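PDB 6CXT: butyryl-CoA dehydrogenase from Marinomonas mediterranea, which is a flavoprotein of the acyl-CoA dehydrogenase family and binds flavin-adenine dinucleotide between its domains and subunits. Local coordinates for residues B[161-166]-B[186-191]; B[121-126]-B[167-172]. All blocks are in the same frame, centred on the assembly; numbering follows the deposited sequence.

Contact 1 of 2, residues B[161-166]-B[186-191]; sequences SIADYY and VPRNTP
The Arg188 guanidinium bonds to the backbone carbonyls of Ser161 and Ala163, in the loop just before strand 165-171. Its CG is anti to the backbone N (chi1 -176°) and the chain bends at chi2, which brings the guanidinium beside residues 161-163. NH1 and NH2 both grip the carbonyl O of Ser161, end-on and from one face of its plane. NH1 also donates to Ala163 O at 2.7 Å, on a lone pair of that carbonyl. Both oxygens lie in the guanidinium plane. The Tyr166 OH sits over one face of the group, 3.3 Å from NH1 but at a poor angle for a bond. That hydroxyl pairs with Gly160 O instead. Arg188 CD meets the edge of the Tyr166 ring, 3.7 Å from CE2.

The strands 165-171 and 181-187 form an antiparallel beta hairpin in the middle domain of the acyl-CoA dehydrogenase fold. Tyr166 and Val186 are a hydrogen-bonded pair, and Val186 N donates to Tyr166 O at 2.7 Å. Both residues are buried, and Ile193 of strand 193-195 packs on both side chains. On the other face, Tyr165 CD1 touches Pro187 CB at 4.1 Å. Pro187 is the more exposed of that pair, and Arg188 is partly exposed too. Arg188 N donates to Asp164 O at 2.9 Å. Arg188 itself is already inside a type I turn from Pro187 to Thr190, where Asn189 is exposed to solvent.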
loop_
_atom_site.group_PDB
_atom_site.type_symbol
_atom_site.label_atom_id
_atom_site.label_comp_id
_atom_site.label_asym_id
_atom_site.label_seq_id
_atom_site.Cartn_x
_atom_site.Cartn_y
_atom_site.Cartn_z
ATOM N N SER B 161 37.313 7.319 0.197
ATOM C CA SER B 161 38.661 6.716 0.146
ATOM C C SER B 161 39.425 6.974 -1.153
ATOM O O SER B 161 40.651 7.083 -1.141
ATOM C CB SER B 161 38.621 5.209 0.443
ATOM O OG SER B 161 37.734 4.612 -0.501
ATOM N N ILE B 162 38.714 7.149 -2.263
ATOM C CA ILE B 162 39.325 7.270 -3.592
ATOM C C ILE B 162 39.411 8.713 -4.091
ATOM O O ILE B 162 39.887 8.952 -5.204
ATOM C CB ILE B 162 38.569 6.353 -4.625
ATOM C CG1 ILE B 162 37.077 6.739 -4.666
ATOM C CG2 ILE B 162 38.776 4.865 -4.221
ATOM C CD1 ILE B 162 36.316 6.029 -5.782
ATOM N N ALA B 163 38.902 9.648 -3.278
ATOM C CA ALA B 163 38.727 11.029 -3.743
ATOM C C ALA B 163 40.104 11.725 -3.864
ATOM O O ALA B 163 40.946 11.643 -2.935
ATOM C CB ALA B 163 37.839 11.816 -2.771
ATOM N N ASP B 164 40.251 12.434 -4.977
ATOM C CA ASP B 164 41.347 13.380 -5.215
ATOM C C ASP B 164 40.973 14.783 -4.766
ATOM O O ASP B 164 41.863 15.582 -4.479
ATOM C CB ASP B 164 41.750 13.365 -6.674
ATOM C CG ASP B 164 42.298 12.037 -7.070
ATOM O OD1 ASP B 164 43.297 11.609 -6.462
ATOM O OD2 ASP B 164 41.697 11.366 -7.934
ATOM N N TYR B 165 39.673 15.065 -4.665
ATOM C CA TYR B 165 39.133 16.308 -4.152
ATOM C C TYR B 165 37.843 16.062 -3.396
ATOM O O TYR B 165 37.098 15.164 -3.772
ATOM C CB TYR B 165 38.721 17.195 -5.295
ATOM C CG TYR B 165 39.832 17.485 -6.267
ATOM C CD1 TYR B 165 40.825 18.471 -5.974
ATOM C CD2 TYR B 165 39.890 16.818 -7.464
ATOM C CE1 TYR B 165 41.838 18.737 -6.876
ATOM C CE2 TYR B 165 40.893 17.089 -8.378
ATOM C CZ TYR B 165 41.854 18.050 -8.081
ATOM O OH TYR B 165 42.812 18.281 -9.044
ATOM N N TYR B 166 37.616 16.827 -2.341
ATOM C CA TYR B 166 36.339 16.866 -1.614
ATOM C C TYR B 166 35.655 18.173 -1.862
ATOM O O TYR B 166 36.284 19.228 -1.750
ATOM C CB TYR B 166 36.552 16.720 -0.142
ATOM C CG TYR B 166 37.223 15.430 0.159
ATOM C CD1 TYR B 166 36.483 14.218 0.204
ATOM C CD2 TYR B 166 38.612 15.379 0.361
ATOM C CE1 TYR B 166 37.113 12.992 0.484
ATOM C CE2 TYR B 166 39.256 14.144 0.619
ATOM C CZ TYR B 166 38.505 12.965 0.692
ATOM O OH TYR B 166 39.171 11.773 0.900
ATOM N N VAL B 186 38.485 20.832 -1.729
ATOM C CA VAL B 186 39.606 20.564 -0.833
ATOM C C VAL B 186 40.435 19.437 -1.471
ATOM O O VAL B 186 39.968 18.289 -1.521
ATOM C CB VAL B 186 39.146 20.193 0.573
ATOM C CG1 VAL B 186 40.331 19.909 1.506
ATOM C CG2 VAL B 186 38.256 21.287 1.149
ATOM N N PRO B 187 41.632 19.733 -1.949
ATOM C CA PRO B 187 42.428 18.650 -2.511
ATOM C C PRO B 187 42.799 17.597 -1.458
ATOM O O PRO B 187 43.018 17.907 -0.327
ATOM C CB PRO B 187 43.655 19.362 -3.082
ATOM C CG PRO B 187 43.275 20.785 -3.173
ATOM C CD PRO B 187 42.283 21.031 -2.087
ATOM N N ARG B 188 42.823 16.344 -1.870
ATOM C CA ARG B 188 43.167 15.222 -1.021
ATOM C C ARG B 188 44.541 15.377 -0.339
ATOM O O ARG B 188 44.659 15.025 0.757
ATOM C CB ARG B 188 43.115 13.919 -1.814
ATOM C CG ARG B 188 43.359 12.641 -1.043
ATOM C CD ARG B 188 42.481 12.439 0.157
ATOM N NE ARG B 188 42.614 11.132 0.754
ATOM C CZ ARG B 188 42.091 10.025 0.275
ATOM N NH1 ARG B 188 41.409 10.045 -0.834
ATOM N NH2 ARG B 188 42.274 8.897 0.915
ATOM N N ASN B 189 45.530 15.927 -1.023
ATOM C CA ASN B 189 46.863 16.114 -0.456
ATOM C C ASN B 189 46.999 17.229 0.604
ATOM O O ASN B 189 48.048 17.457 1.107
ATOM C CB ASN B 189 47.910 16.217 -1.568
ATOM C CG ASN B 189 48.010 14.944 -2.398
ATOM O OD1 ASN B 189 47.411 13.968 -2.068
ATOM N ND2 ASN B 189 48.747 14.982 -3.477
ATOM N N THR B 190 45.923 17.907 0.923
ATOM C CA THR B 190 45.918 18.950 1.974
ATOM C C THR B 190 46.259 18.278 3.321
ATOM O O THR B 190 45.495 17.404 3.812
ATOM C CB THR B 190 44.552 19.689 2.061
ATOM O OG1 THR B 190 44.181 20.175 0.765
ATOM C CG2 THR B 190 44.578 20.808 3.102
ATOM N N PRO B 191 47.398 18.688 3.969
ATOM C CA PRO B 191 47.650 18.166 5.283
ATOM C C PRO B 191 46.509 18.376 6.229
ATOM O O PRO B 191 45.901 19.458 6.303
ATOM C CB PRO B 191 48.898 18.963 5.756
ATOM C CG PRO B 191 49.628 19.186 4.474
ATOM C CD PRO B 191 48.491 19.594 3.547
#

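Contact 2 of 2, residues B[121-126]-B[167-172]; sequences AANAIS and VVYATT. With FAD (flavin-adenine dinucleotide), chain D.
Asn123 points its amide nitrogen at the edge of the Tyr169 ring. ND2 lies 3.5 Å from CE1, near the ring plane, and the amide and ring planes are 88° apart. The Asn123 CG is anti to the backbone N (chi1 -179°), which carries the amide along toward Tyr169. Its OD1 is hydrogen-bonded to the bound pyrrole-2-carbothioate ligand (FK4). Ala124 O is also at the ring edge. Ile125 meets the same tyrosine nearer its root: CG1 is 3.8 Å from Tyr169 CB, and CD1 lies about as close to that atom. Phe235 of helix 231-245 packs edge-to-face with Tyr169 and also touches Asn123 and Ile125.

Behind these side chains runs a parallel strand pair of the middle domain, 121-124 beside 165-171. The short strand axes lie 17° apart. Val167 N donates to Ala122 O, and Ala124 N to Val167 O, both at 2.8 Å. Tyr169 N reaches Ala124 O over a longer 3.3 Å. Ala124 CB and Val168 CG2 share one face of the sheet, while Asn123 and Val167 occupy the other.

Strand 121-124 and the two residues after it bind the flavin ring by their backbone. Asn123 O accepts from N3 of the flavin-adenine dinucleotide at 2.9 Å. Two successive backbone amides, Ile125 N and Ser126 N, both donate to the flavin O2. This grip on O2 would probably help stabilise negative charge on that side of the ring. Ser126 OG lies within hydrogen-bonding distance of both flavin N1 and O2.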
loop_
_atom_site.group_PDB
_atom_site.type_symbol
_atom_site.label_atom_id
_atom_site.label_comp_id
_atom_site.label_asym_id
_atom_site.label_seq_id
_atom_site.Cartn_x
_atom_site.Cartn_y
_atom_site.Cartn_z
ATOM N N ALA B 121 36.176 12.995 -7.550
ATOM C CA ALA B 121 35.700 13.939 -6.551
ATOM C C ALA B 121 34.623 13.274 -5.698
ATOM O O ALA B 121 33.958 12.307 -6.143
ATOM C CB ALA B 121 35.168 15.207 -7.193
ATOM N N ALA B 122 34.536 13.750 -4.463
ATOM C CA ALA B 122 33.594 13.266 -3.494
ATOM C C ALA B 122 32.896 14.491 -2.963
ATOM O O ALA B 122 33.510 15.547 -2.772
ATOM C CB ALA B 122 34.342 12.553 -2.356
ATOM N N ASN B 123 31.632 14.345 -2.623
ATOM C CA ASN B 123 30.789 15.376 -2.055
ATOM C C ASN B 123 30.722 15.186 -0.525
ATOM O O ASN B 123 30.400 14.120 -0.079
ATOM C CB ASN B 123 29.408 15.246 -2.694
ATOM C CG ASN B 123 28.435 16.269 -2.212
ATOM O OD1 ASN B 123 27.280 15.959 -1.973
ATOM N ND2 ASN B 123 28.871 17.473 -2.113
ATOM N N ALA B 124 30.961 16.226 0.268
ATOM C CA ALA B 124 31.008 16.038 1.703
ATOM C C ALA B 124 30.237 17.098 2.470
ATOM O O ALA B 124 30.742 18.215 2.706
ATOM C CB ALA B 124 32.465 15.950 2.199
ATOM N N ILE B 125 29.016 16.752 2.895
ATOM C CA ILE B 125 28.219 17.704 3.689
ATOM C C ILE B 125 27.737 17.076 4.992
ATOM O O ILE B 125 27.834 17.731 6.037
ATOM C CB ILE B 125 27.074 18.376 2.835
ATOM C CG1 ILE B 125 26.360 19.443 3.672
ATOM C CG2 ILE B 125 26.025 17.323 2.369
ATOM C CD1 ILE B 125 25.462 20.388 2.936
ATOM N N SER B 126 27.277 15.795 4.966
ATOM C CA SER B 126 26.646 15.163 6.148
ATOM C C SER B 126 27.655 15.065 7.311
ATOM O O SER B 126 28.845 14.853 7.051
ATOM C CB SER B 126 26.103 13.746 5.794
ATOM O OG SER B 126 25.216 13.896 4.670
ATOM N N VAL B 167 34.370 18.144 -2.245
ATOM C CA VAL B 167 33.578 19.410 -2.206
ATOM C C VAL B 167 32.976 19.447 -0.815
ATOM O O VAL B 167 32.132 18.613 -0.466
ATOM C CB VAL B 167 32.521 19.438 -3.335
ATOM C CG1 VAL B 167 31.695 20.705 -3.290
ATOM C CG2 VAL B 167 33.190 19.264 -4.673
ATOM N N VAL B 168 33.393 20.405 0.004
ATOM C CA VAL B 168 33.135 20.377 1.438
ATOM C C VAL B 168 32.311 21.617 1.730
ATOM O O VAL B 168 32.602 22.674 1.173
ATOM C CB VAL B 168 34.455 20.436 2.212
ATOM C CG1 VAL B 168 34.247 20.489 3.721
ATOM C CG2 VAL B 168 35.308 19.243 1.829
ATOM N N TYR B 169 31.281 21.461 2.570
ATOM C CA TYR B 169 30.369 22.543 2.909
ATOM C C TYR B 169 30.630 22.823 4.373
ATOM O O TYR B 169 30.633 21.903 5.201
ATOM C CB TYR B 169 28.859 22.139 2.593
ATOM C CG TYR B 169 28.621 22.020 1.111
ATOM C CD1 TYR B 169 28.866 20.818 0.424
ATOM C CD2 TYR B 169 28.126 23.077 0.394
ATOM C CE1 TYR B 169 28.696 20.732 -0.942
ATOM C CE2 TYR B 169 27.924 22.989 -0.975
ATOM C CZ TYR B 169 28.194 21.814 -1.629
ATOM O OH TYR B 169 27.991 21.757 -2.979
ATOM N N ALA B 170 30.914 24.098 4.711
ATOM C CA ALA B 170 31.430 24.431 6.044
ATOM C C ALA B 170 30.756 25.727 6.538
ATOM O O ALA B 170 30.357 26.521 5.720
ATOM C CB ALA B 170 32.958 24.602 6.017
ATOM N N THR B 171 30.620 25.892 7.845
ATOM C CA THR B 171 30.068 27.162 8.365
ATOM C C THR B 171 31.167 28.253 8.366
ATOM O O THR B 171 32.199 28.091 9.044
ATOM C CB THR B 171 29.528 26.952 9.765
ATOM O OG1 THR B 171 28.529 25.924 9.694
ATOM C CG2 THR B 171 28.848 28.264 10.300
ATOM N N THR B 172 30.942 29.310 7.591
ATOM C CA THR B 172 31.772 30.508 7.670
ATOM C C THR B 172 31.257 31.638 8.596
ATOM O O THR B 172 32.070 32.486 9.033
ATOM C CB THR B 172 32.129 31.046 6.300
ATOM O OG1 THR B 172 30.960 31.106 5.477
ATOM C CG2 THR B 172 33.207 30.157 5.641
HETATM P PA FAD D . 18.522 11.492 9.740
HETATM O O1A FAD D . 18.554 12.840 9.044
HETATM O O2A FAD D . 18.995 11.241 11.162
HETATM O O5B FAD D . 17.026 10.883 9.539
HETATM C C5B FAD D . 16.569 9.706 10.245
HETATM C C4B FAD D . 15.062 9.609 9.926
HETATM O O4B FAD D . 14.391 10.820 10.357
HETATM C C3B FAD D . 14.826 9.468 8.427
HETATM O O3B FAD D . 13.658 8.643 8.330
HETATM C C2B FAD D . 14.434 10.903 8.010
HETATM O O2B FAD D . 13.669 10.971 6.781
HETATM C C1B FAD D . 13.684 11.409 9.279
HETATM N N9A FAD D . 13.691 12.888 9.276
HETATM C C8A FAD D . 14.748 13.711 9.511
HETATM N N7A FAD D . 14.373 15.023 9.309
HETATM C C5A FAD D . 13.067 15.031 8.921
HETATM C C6A FAD D . 12.036 16.039 8.558
HETATM N N6A FAD D . 12.321 17.388 8.521
HETATM N N1A FAD D . 10.794 15.574 8.224
HETATM C C2A FAD D . 10.460 14.239 8.215
HETATM N N3A FAD D . 11.356 13.286 8.561
HETATM C C4A FAD D . 12.634 13.606 8.903
HETATM N N1 FAD D . 26.254 12.406 2.443
HETATM C C2 FAD D . 27.213 13.221 1.873
HETATM O O2 FAD D . 27.384 14.344 2.423
HETATM N N3 FAD D . 27.963 12.866 0.790
HETATM C C4 FAD D . 27.847 11.642 0.237
HETATM O O4 FAD D . 28.541 11.340 -0.734
HETATM C C4X FAD D . 26.835 10.688 0.809
HETATM N N5 FAD D . 26.664 9.431 0.343
HETATM C C5X FAD D . 25.795 8.544 0.905
HETATM C C6 FAD D . 25.701 7.243 0.342
HETATM C C7 FAD D . 24.823 6.305 0.922
HETATM C C7M FAD D . 24.758 4.915 0.342
HETATM C C8 FAD D . 24.006 6.672 2.092
HETATM C C8M FAD D . 23.062 5.687 2.697
HETATM C C9 FAD D . 24.069 7.972 2.636
HETATM C C9A FAD D . 24.947 8.919 2.061
HETATM N N10 FAD D . 25.083 10.243 2.587
HETATM C C10 FAD D . 26.028 11.137 1.973
HETATM C "C1'" FAD D . 24.319 10.687 3.744
HETATM C "C2'" FAD D . 22.851 10.924 3.319
HETATM O "O2'" FAD D . 22.669 12.087 2.493
HETATM C "C3'" FAD D . 21.988 10.925 4.571
HETATM O "O3'" FAD D . 22.037 9.584 5.099
HETATM C "C4'" FAD D . 20.554 11.471 4.465
HETATM O "O4'" FAD D . 20.578 12.911 4.203
HETATM C "C5'" FAD D . 19.770 11.229 5.763
HETATM O "O5'" FAD D . 20.559 11.716 6.855
HETATM P P FAD D . 20.785 10.790 8.107
HETATM O O1P FAD D . 21.600 11.545 9.163
HETATM O O2P FAD D . 21.343 9.429 7.739
HETATM O O3P FAD D . 19.350 10.506 8.768
#

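In the fold
From the N terminus, residues 121-126 come first, then 161-166, which runs directly into 167-172, and last 186-191. Contact 2 closes a long loop of 40 residues that includes strands 140-144 and 147-158. Contact 1 closes a shorter one of 19 residues, the hairpin of strands 165-171 and 181-187. The segments alternate along the chain, so the two contacts cross. They share strand 165-171, which has strand 121-124 on one side and strand 181-187 on the other. They also touch directly: Ala122 CB packs on Ala163 and Tyr166, and Val186 on Val168. Together they join the edge strand that binds the flavin to the central hairpin of one mixed sheet.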